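Local coordinates for protein succinate-semialdehyde dehydrogenase (Streptococcus pyogenes MGAS1882, PDB 4OGD) that probably oxidises succinic semialdehyde to succinate as a member of the aldehyde dehydrogenase family, with NADP+ as its bound cofactor, at residues S372-E375 / E376-V380; I270-D273 / K274-D277; S395-E398 / H399-V403. All coordinates share one frame; numbering follows the deposited sequence.

Interaction 1 of 3, residues S372-E375 / E376-V380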
ATOM      1  N   SER A 372       2.801  31.688  19.748  1.00  9.55           N
ATOM      2  CA  SER A 372       2.065  32.557  20.665  1.00  9.44           C
ATOM      3  C   SER A 372       0.900  31.891  21.382  1.00 10.92           C
ATOM      4  O   SER A 372       0.288  32.491  22.273  1.00 11.11           O
ATOM      5  CB  SER A 372       1.572  33.815  19.937  1.00 10.85           C
ATOM      6  OG  SER A 372       2.654  34.680  19.654  1.00 12.80           O
ATOM      7  N   SER A 373       0.593  30.654  21.013  1.00 11.12           N
ATOM      8  CA  SER A 373      -0.616  30.012  21.511  1.00  8.65           C
ATOM      9  C   SER A 373      -0.557  28.528  21.200  1.00  9.74           C
ATOM     10  O   SER A 373       0.255  28.093  20.387  1.00 10.36           O
ATOM     11  CB  SER A 373      -1.847  30.624  20.848  1.00 10.08           C
ATOM     12  OG  SER A 373      -1.823  30.407  19.443  1.00 11.56           O
ATOM     13  N   GLU A 374      -1.420  27.757  21.849  1.00 11.26           N
ATOM     14  CA  GLU A 374      -1.509  26.334  21.574  1.00  9.89           C
ATOM     15  C   GLU A 374      -2.049  26.103  20.172  1.00 11.02           C
ATOM     16  O   GLU A 374      -1.620  25.178  19.466  1.00  8.73           O
ATOM     17  CB  GLU A 374      -2.418  25.668  22.593  1.00  9.01           C
ATOM     18  CG  GLU A 374      -2.558  24.166  22.392  1.00 10.84           C
ATOM     19  CD  GLU A 374      -3.287  23.520  23.537  1.00 13.34           C
ATOM     20  OE1 GLU A 374      -2.735  23.515  24.656  1.00 16.87           O
ATOM     21  OE2 GLU A 374      -4.425  23.058  23.326  1.00 14.73           O
ATOM     22  N   GLU A 375      -2.993  26.944  19.759  1.00  9.83           N
ATOM     23  CA  GLU A 375      -3.514  26.847  18.399  1.00  9.85           C
ATOM     24  C   GLU A 375      -2.395  27.001  17.381  1.00 11.68           C
ATOM     25  O   GLU A 375      -2.301  26.228  16.420  1.00 10.95           O
ATOM     26  CB  GLU A 375      -4.601  27.894  18.152  1.00  9.19           C
ATOM     27  CG  GLU A 375      -5.867  27.700  18.983  1.00 11.14           C
ATOM     28  CD  GLU A 375      -5.823  28.400  20.333  1.00  9.44           C
ATOM     29  OE1 GLU A 375      -4.752  28.896  20.732  1.00 11.04           O
ATOM     30  OE2 GLU A 375      -6.874  28.460  21.000  1.00 12.63           O
ATOM     31  N   GLU A 376      -1.525  27.982  17.600  1.00  9.40           N
ATOM     32  CA  GLU A 376      -0.410  28.188  16.683  1.00 11.08           C
ATOM     33  C   GLU A 376       0.603  27.042  16.763  1.00  9.47           C
ATOM     34  O   GLU A 376       1.190  26.667  15.753  1.00 10.04           O
ATOM     35  CB  GLU A 376       0.264  29.534  16.936  1.00  8.34           C
ATOM     36  CG  GLU A 376       1.349  29.870  15.927  1.00 10.17           C
ATOM     37  CD  GLU A 376       1.747  31.321  15.981  1.00 13.42           C
ATOM     38  OE1 GLU A 376       2.290  31.748  17.023  1.00 10.70           O
ATOM     39  OE2 GLU A 376       1.487  32.044  14.989  1.00 16.31           O
ATOM     40  N   ALA A 377       0.803  26.486  17.955  1.00  9.38           N
ATOM     41  CA  ALA A 377       1.702  25.340  18.118  1.00  8.81           C
ATOM     42  C   ALA A 377       1.282  24.209  17.190  1.00  9.73           C
ATOM     43  O   ALA A 377       2.123  23.592  16.537  1.00  8.95           O
ATOM     44  CB  ALA A 377       1.702  24.855  19.562  1.00  7.30           C
ATOM     45  N   ILE A 378      -0.023  23.954  17.146  1.00  9.01           N
ATOM     46  CA  ILE A 378      -0.582  22.904  16.291  1.00  8.11           C
ATOM     47  C   ILE A 378      -0.437  23.254  14.811  1.00  8.71           C
ATOM     48  O   ILE A 378      -0.009  22.426  14.009  1.00  8.61           O
ATOM     49  CB  ILE A 378      -2.058  22.642  16.644  1.00  8.32           C
ATOM     50  CG1 ILE A 378      -2.154  22.040  18.052  1.00  8.62           C
ATOM     51  CG2 ILE A 378      -2.721  21.723  15.604  1.00  8.09           C
ATOM     52  CD1 ILE A 378      -3.515  22.174  18.685  1.00  7.74           C
ATOM     53  N   GLU A 379      -0.776  24.491  14.462  1.00  9.44           N
ATOM     54  CA  GLU A 379      -0.602  25.000  13.098  1.00 10.77           C
ATOM     55  C   GLU A 379       0.838  24.836  12.598  1.00  9.56           C
ATOM     56  O   GLU A 379       1.070  24.333  11.489  1.00 11.07           O
ATOM     57  CB  GLU A 379      -1.002  26.478  13.043  1.00 13.30           C
ATOM     58  CG  GLU A 379      -0.938  27.102  11.649  1.00 16.45           C
ATOM     59  CD  GLU A 379      -2.116  26.708  10.782  1.00 19.09           C
ATOM     60  OE1 GLU A 379      -3.176  26.356  11.346  1.00 22.88           O
ATOM     61  OE2 GLU A 379      -1.987  26.752   9.539  1.00 21.24           O
ATOM     62  N   VAL A 380       1.803  25.253  13.416  1.00  9.88           N
ATOM     63  CA  VAL A 380       3.212  25.114  13.052  1.00  7.78           C
ATOM     64  C   VAL A 380       3.612  23.635  12.970  1.00  9.48           C
ATOM     65  O   VAL A 380       4.264  23.216  12.020  1.00  7.89           O
ATOM     66  CB  VAL A 380       4.136  25.891  14.016  1.00  8.74           C
ATOM     67  CG1 VAL A 380       5.593  25.608  13.709  1.00  9.46           C
ATOM     68  CG2 VAL A 380       3.867  27.380  13.896  1.00  9.16           C
TER
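Ser372 gives its backbone N-H to the side chain of Glu376, Ser372 N lying 2.8 Å from Glu376 OE1, and the donor meets that oxygen nearly along its C-O bond. The carboxylate is brought back to the start of the helix because Glu376 CG stands anti to its own backbone N (chi1 -174°) and the chain runs on extended from there. At the next position the direction of donation reverses: the hydroxyl of Ser373 accepts from the backbone of Glu376, with Ser373 OG 3.1 Å from Glu376 N. Ser373 is thus the N-cap of helix 374-382, and Glu376, three residues on, answers with a side chain that takes a backbone N-H just ahead of the cap. The donor is Ser372 N, one residue before the position that a classical capping box would use. Ser373 OG also rests against Glu376 CB at 3.4 Å, while Ser373 O receives Ala377 N and opens the regular i to i+4 ladder. Glu374 continues it: Glu374 O accepts from Ile378 N, and Ile378 CD1 lies 3.6 Å from Glu374 O. The acidic end of Glu374 is turned elsewhere, its OE1 bonding to His399 of helix 397-406. One residue on, Glu375 O takes Glu379 N at 3.0 Å.

Interaction 2 of 3, residues I270-D273 / K274-D277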
ATOM      1  N   ILE A 270       8.686  23.116  19.718  1.00  8.50           N
ATOM      2  CA  ILE A 270       7.722  24.201  19.598  1.00  8.85           C
ATOM      3  C   ILE A 270       7.356  24.678  21.004  1.00  9.06           C
ATOM      4  O   ILE A 270       6.840  23.907  21.809  1.00  9.98           O
ATOM      5  CB  ILE A 270       6.498  23.734  18.803  1.00  7.58           C
ATOM      6  CG1 ILE A 270       6.943  23.307  17.396  1.00  8.75           C
ATOM      7  CG2 ILE A 270       5.467  24.838  18.700  1.00 10.10           C
ATOM      8  CD1 ILE A 270       5.798  22.848  16.509  1.00 11.62           C
ATOM      9  N   VAL A 271       7.665  25.939  21.300  1.00  9.86           N
ATOM     10  CA  VAL A 271       7.571  26.453  22.664  1.00  8.42           C
ATOM     11  C   VAL A 271       6.780  27.760  22.703  1.00 10.01           C
ATOM     12  O   VAL A 271       6.893  28.596  21.807  1.00 11.14           O
ATOM     13  CB  VAL A 271       8.981  26.626  23.283  1.00 13.52           C
ATOM     14  CG1 VAL A 271       9.779  27.670  22.537  1.00 14.59           C
ATOM     15  CG2 VAL A 271       8.886  26.993  24.743  1.00 12.65           C
ATOM     16  N   LEU A 272       5.954  27.914  23.731  1.00 10.76           N
ATOM     17  CA  LEU A 272       5.155  29.122  23.901  1.00 10.17           C
ATOM     18  C   LEU A 272       6.036  30.322  24.276  1.00 10.98           C
ATOM     19  O   LEU A 272       7.067  30.158  24.928  1.00 10.54           O
ATOM     20  CB  LEU A 272       4.059  28.867  24.941  1.00 10.01           C
ATOM     21  CG  LEU A 272       3.079  27.785  24.485  1.00  9.53           C
ATOM     22  CD1 LEU A 272       2.333  27.154  25.639  1.00 11.42           C
ATOM     23  CD2 LEU A 272       2.093  28.381  23.502  1.00 12.69           C
ATOM     24  N   ASP A 273       5.631  31.521  23.853  1.00 12.12           N
ATOM     25  CA  ASP A 273       6.423  32.736  24.062  1.00 11.45           C
ATOM     26  C   ASP A 273       6.888  32.901  25.511  1.00 10.84           C
ATOM     27  O   ASP A 273       8.046  33.234  25.773  1.00 13.05           O
ATOM     28  CB  ASP A 273       5.618  33.968  23.629  1.00 11.26           C
ATOM     29  CG  ASP A 273       6.395  35.258  23.797  1.00 13.17           C
ATOM     30  OD1 ASP A 273       7.205  35.584  22.905  1.00 16.74           O
ATOM     31  OD2 ASP A 273       6.201  35.947  24.823  1.00 18.14           O
ATOM     32  N   LYS A 274       5.967  32.646  26.439  1.00 12.71           N
ATOM     33  CA  LYS A 274       6.209  32.731  27.877  1.00 14.07           C
ATOM     34  C   LYS A 274       7.392  31.868  28.312  1.00 14.67           C
ATOM     35  O   LYS A 274       8.152  32.232  29.227  1.00 14.46           O
ATOM     36  CB  LYS A 274       4.939  32.262  28.601  1.00 16.55           C
ATOM     37  CG  LYS A 274       5.016  32.227  30.112  1.00 22.47           C
ATOM     38  CD  LYS A 274       3.679  31.794  30.701  1.00 22.96           C
ATOM     39  CE  LYS A 274       3.658  31.973  32.215  1.00 26.26           C
ATOM     40  NZ  LYS A 274       2.276  32.259  32.684  1.00 35.05           N
ATOM     41  N   ASP A 275       7.552  30.731  27.641  1.00 13.24           N
ATOM     42  CA  ASP A 275       8.531  29.721  28.036  1.00 12.14           C
ATOM     43  C   ASP A 275       9.796  29.752  27.186  1.00 12.64           C
ATOM     44  O   ASP A 275      10.719  28.956  27.399  1.00 11.83           O
ATOM     45  CB  ASP A 275       7.911  28.325  27.913  1.00 11.97           C
ATOM     46  CG  ASP A 275       6.725  28.122  28.833  1.00 14.52           C
ATOM     47  OD1 ASP A 275       6.751  28.607  29.988  1.00 16.19           O
ATOM     48  OD2 ASP A 275       5.755  27.470  28.397  1.00 13.88           O
ATOM     49  N   TYR A 276       9.844  30.661  26.220  1.00 10.43           N
ATOM     50  CA  TYR A 276      10.897  30.615  25.206  1.00 13.46           C
ATOM     51  C   TYR A 276      12.315  30.813  25.752  1.00 12.98           C
ATOM     52  O   TYR A 276      13.208  30.008  25.475  1.00 12.84           O
ATOM     53  CB  TYR A 276      10.594  31.620  24.090  1.00 13.92           C
ATOM     54  CG  TYR A 276      11.681  31.747  23.059  1.00 15.57           C
ATOM     55  CD1 TYR A 276      11.809  30.810  22.034  1.00 14.93           C
ATOM     56  CD2 TYR A 276      12.581  32.805  23.097  1.00 15.74           C
ATOM     57  CE1 TYR A 276      12.797  30.932  21.085  1.00 19.47           C
ATOM     58  CE2 TYR A 276      13.569  32.932  22.155  1.00 18.26           C
ATOM     59  CZ  TYR A 276      13.675  31.994  21.151  1.00 19.66           C
ATOM     60  OH  TYR A 276      14.668  32.127  20.209  1.00 22.87           O
ATOM     61  N   ASP A 277      12.537  31.879  26.518  1.00 13.83           N
ATOM     62  CA  ASP A 277      13.863  32.110  27.077  1.00 16.81           C
ATOM     63  C   ASP A 277      14.287  30.970  28.001  1.00 13.78           C
ATOM     64  O   ASP A 277      15.437  30.526  27.978  1.00 14.20           O
ATOM     65  CB  ASP A 277      13.917  33.447  27.824  1.00 17.33           C
ATOM     66  CG  ASP A 277      13.982  34.635  26.892  1.00 20.29           C
ATOM     67  OD1 ASP A 277      14.241  34.449  25.686  1.00 19.51           O
ATOM     68  OD2 ASP A 277      13.790  35.768  27.377  1.00 25.53           O
TER
HETATM   69  O   HOH W   1       5.931  26.120  25.976  1.00 10.06           O
HETATM   70  O   HOH W   2      10.397  33.834  27.123  1.00 20.64           O
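Asp273 O is gripped by two donors: the backbone N-H of Tyr276, with Tyr276 N 3.2 Å from Asp273 O, and a water whose oxygen lies 2.8 Å from Asp273 O. The same water accepts from the backbone amide of Asp277, in helix 276-288. One residue earlier, Leu272 O, the last carbonyl of strand 268-272, accepts the backbone N-H of Asp275, with Asp275 N 2.8 Å from Leu272 O. These two overlapping i to i+3 links carry the chain from the strand into helix 276-288. A second water stitches the bend further. It accepts from Leu272 N and donates to the side chain of Asp275, tying the strand's last amide to the carboxylate; the water oxygen lies 2.8 Å from Asp275 OD2. The two methyls of Val271 divide their work. With CG1 set between the backbone N and the carbonyl carbon (chi1 64°), Val271 CG1 reaches the edge of the Tyr276 ring near its plane, 3.8 Å from Tyr276 CD1, and the two side chains cross at about a right angle. Val271 CG2 instead meets Asp275 CB at 3.6 Å. Asp273 directs its carboxylate to a salt bridge with Lys370. The contact is a strand-to-helix turn: strand 268-272 runs parallel between strands 235-238 and 365-371, and Val271 and Tyr276 both pack on Ile368 of the latter.

Interaction 3 of 3, residues S395-E398 / H399-V403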
ATOM      1  N   SER A 395       1.265  17.914  31.540  1.00 12.70           N
ATOM      2  CA  SER A 395       1.008  17.175  32.776  1.00 12.79           C
ATOM      3  C   SER A 395      -0.448  16.739  32.905  1.00 14.25           C
ATOM      4  O   SER A 395      -0.814  16.050  33.858  1.00 16.66           O
ATOM      5  CB  SER A 395       1.414  18.000  33.998  1.00 15.08           C
ATOM      6  OG  SER A 395       0.635  19.177  34.085  1.00 19.10           O
ATOM      7  N   ASN A 396      -1.290  17.146  31.960  1.00 13.18           N
ATOM      8  CA  ASN A 396      -2.675  16.695  31.962  1.00 13.03           C
ATOM      9  C   ASN A 396      -2.872  15.693  30.836  1.00 14.19           C
ATOM     10  O   ASN A 396      -2.718  16.039  29.666  1.00 13.13           O
ATOM     11  CB  ASN A 396      -3.637  17.875  31.813  1.00 15.35           C
ATOM     12  CG  ASN A 396      -5.090  17.451  31.908  1.00 16.66           C
ATOM     13  OD1 ASN A 396      -5.661  16.908  30.961  1.00 15.37           O
ATOM     14  ND2 ASN A 396      -5.700  17.693  33.062  1.00 22.31           N
ATOM     15  N   GLN A 397      -3.203  14.451  31.184  1.00 15.16           N
ATOM     16  CA  GLN A 397      -3.232  13.383  30.182  1.00 15.26           C
ATOM     17  C   GLN A 397      -4.286  13.590  29.099  1.00 16.32           C
ATOM     18  O   GLN A 397      -4.010  13.374  27.914  1.00 14.96           O
ATOM     19  CB  GLN A 397      -3.384  12.013  30.842  1.00 13.75           C
ATOM     20  CG  GLN A 397      -3.294  10.853  29.866  1.00 18.07           C
ATOM     21  CD  GLN A 397      -3.024   9.543  30.568  1.00 19.22           C
ATOM     22  OE1 GLN A 397      -1.894   9.259  30.960  1.00 22.89           O
ATOM     23  NE2 GLN A 397      -4.069   8.745  30.751  1.00 19.95           N
ATOM     24  N   GLU A 398      -5.483  14.023  29.487  1.00 13.64           N
ATOM     25  CA  GLU A 398      -6.526  14.288  28.497  1.00 14.16           C
ATOM     26  C   GLU A 398      -6.164  15.457  27.578  1.00 12.21           C
ATOM     27  O   GLU A 398      -6.466  15.423  26.381  1.00 13.73           O
ATOM     28  CB  GLU A 398      -7.891  14.490  29.162  1.00 14.19           C
ATOM     29  CG  GLU A 398      -8.484  13.193  29.689  1.00 21.55           C
ATOM     30  CD  GLU A 398      -8.636  12.144  28.602  1.00 21.53           C
ATOM     31  OE1 GLU A 398      -9.297  12.434  27.582  1.00 27.90           O
ATOM     32  OE2 GLU A 398      -8.087  11.033  28.759  1.00 22.78           O
ATOM     33  N   HIS A 399      -5.492  16.464  28.135  1.00 11.31           N
ATOM     34  CA  HIS A 399      -4.982  17.604  27.364  1.00 12.27           C
ATOM     35  C   HIS A 399      -3.971  17.117  26.328  1.00 13.39           C
ATOM     36  O   HIS A 399      -4.050  17.467  25.141  1.00 12.06           O
ATOM     37  CB  HIS A 399      -4.331  18.617  28.322  1.00 12.11           C
ATOM     38  CG  HIS A 399      -3.929  19.918  27.683  1.00 12.44           C
ATOM     39  ND1 HIS A 399      -3.216  20.884  28.361  1.00 13.22           N
ATOM     40  CD2 HIS A 399      -4.147  20.417  26.442  1.00 14.15           C
ATOM     41  CE1 HIS A 399      -3.003  21.916  27.565  1.00 16.19           C
ATOM     42  NE2 HIS A 399      -3.560  21.659  26.394  1.00 12.52           N
ATOM     43  N   ALA A 400      -3.025  16.300  26.780  1.00 11.66           N
ATOM     44  CA  ALA A 400      -1.994  15.750  25.901  1.00 11.33           C
ATOM     45  C   ALA A 400      -2.587  14.917  24.765  1.00 10.89           C
ATOM     46  O   ALA A 400      -2.180  15.061  23.608  1.00 11.53           O
ATOM     47  CB  ALA A 400      -1.007  14.918  26.704  1.00 11.09           C
ATOM     48  N   LYS A 401      -3.530  14.038  25.097  1.00 11.96           N
ATOM     49  CA  LYS A 401      -4.159  13.173  24.096  1.00 10.55           C
ATOM     50  C   LYS A 401      -4.962  13.981  23.084  1.00 10.99           C
ATOM     51  O   LYS A 401      -4.997  13.644  21.901  1.00 11.50           O
ATOM     52  CB  LYS A 401      -5.072  12.149  24.769  1.00 12.91           C
ATOM     53  CG  LYS A 401      -4.332  11.093  25.557  1.00 12.11           C
ATOM     54  CD  LYS A 401      -5.263  10.390  26.538  1.00 14.50           C
ATOM     55  CE  LYS A 401      -6.354   9.615  25.826  1.00 14.08           C
ATOM     56  NZ  LYS A 401      -7.356   9.022  26.759  1.00 17.87           N
ATOM     57  N   ALA A 402      -5.606  15.045  23.554  1.00 12.22           N
ATOM     58  CA  ALA A 402      -6.447  15.863  22.687  1.00 11.50           C
ATOM     59  C   ALA A 402      -5.600  16.626  21.672  1.00 10.05           C
ATOM     60  O   ALA A 402      -5.946  16.701  20.490  1.00 12.79           O
ATOM     61  CB  ALA A 402      -7.293  16.821  23.514  1.00 12.23           C
ATOM     62  N   VAL A 403      -4.491  17.193  22.132  1.00  9.42           N
ATOM     63  CA  VAL A 403      -3.564  17.862  21.222  1.00  8.12           C
ATOM     64  C   VAL A 403      -2.911  16.871  20.257  1.00  9.53           C
ATOM     65  O   VAL A 403      -2.788  17.154  19.063  1.00  9.96           O
ATOM     66  CB  VAL A 403      -2.488  18.653  21.987  1.00  9.76           C
ATOM     67  CG1 VAL A 403      -1.497  19.260  21.011  1.00  8.73           C
ATOM     68  CG2 VAL A 403      -3.151  19.757  22.810  1.00 12.23           C
TER
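Asn396 CG lies anti to the backbone N (chi1 -176°), and a further twist at chi2 (-77°) points OD1 at the backbone N-H of His399. The bond from His399 N to Asn396 OD1 is 2.9 Å long, and the donor arrives in the plane of the side-chain carbonyl, on a lone pair. It makes Asn396 the N-cap of helix 397-406. His399 CB packs against the capping amide, 3.6 Å from Asn396 CB, before the imidazole swings off. Both ring nitrogens find partners beyond this turn, ND1 with Asp241 and NE2 with helix 374-382, which should fix the ring's rotation. Further round, Glu398 and Lys401 form a salt bridge one turn apart. Glu398 bends at chi2 and Lys401 at chi3, so that Lys401 NZ comes within 2.9 Å of Glu398 OE2, on the syn side and little out of the carboxylate plane. On its way the lysine chain passes over a backbone oxygen, with Lys401 CG 3.3 Å from Gln397 O, and Lys401 CD lies 3.9 Å from Gln397 CG. Helix 397-406 is the crossing helix of the beta-alpha-beta unit between strands 391-393 and 411-414. Val403 faces helix 374-382, while Gln397 packs on Ile454 and Lys401 on Tyr116, both of the second subunit.

In the fold
All three contacts lie towards the surface, far from the centre of the chain, and each begins a helix beside the same mixed sheet. Each has one buried residue among those that touch (Ala377, Val271 and Ala400), the rest being partly or fully exposed. Interactions 1 and 3 use side-chain N-caps, a serine hydroxyl and an asparagine side-chain carbonyl; interaction 2 relies on backbone bonds and bridging waters. Interactions 1 and 2 meet through apolar packing, Leu272 on Ser373 and Ile270 on Ala377 and Val380. Interactions 1 and 3 pair two helices through polar and apolar side chains. Interactions 2 and 3 do not touch. Interaction 3 also reaches the second subunit, whereas no other chain touches interaction 2.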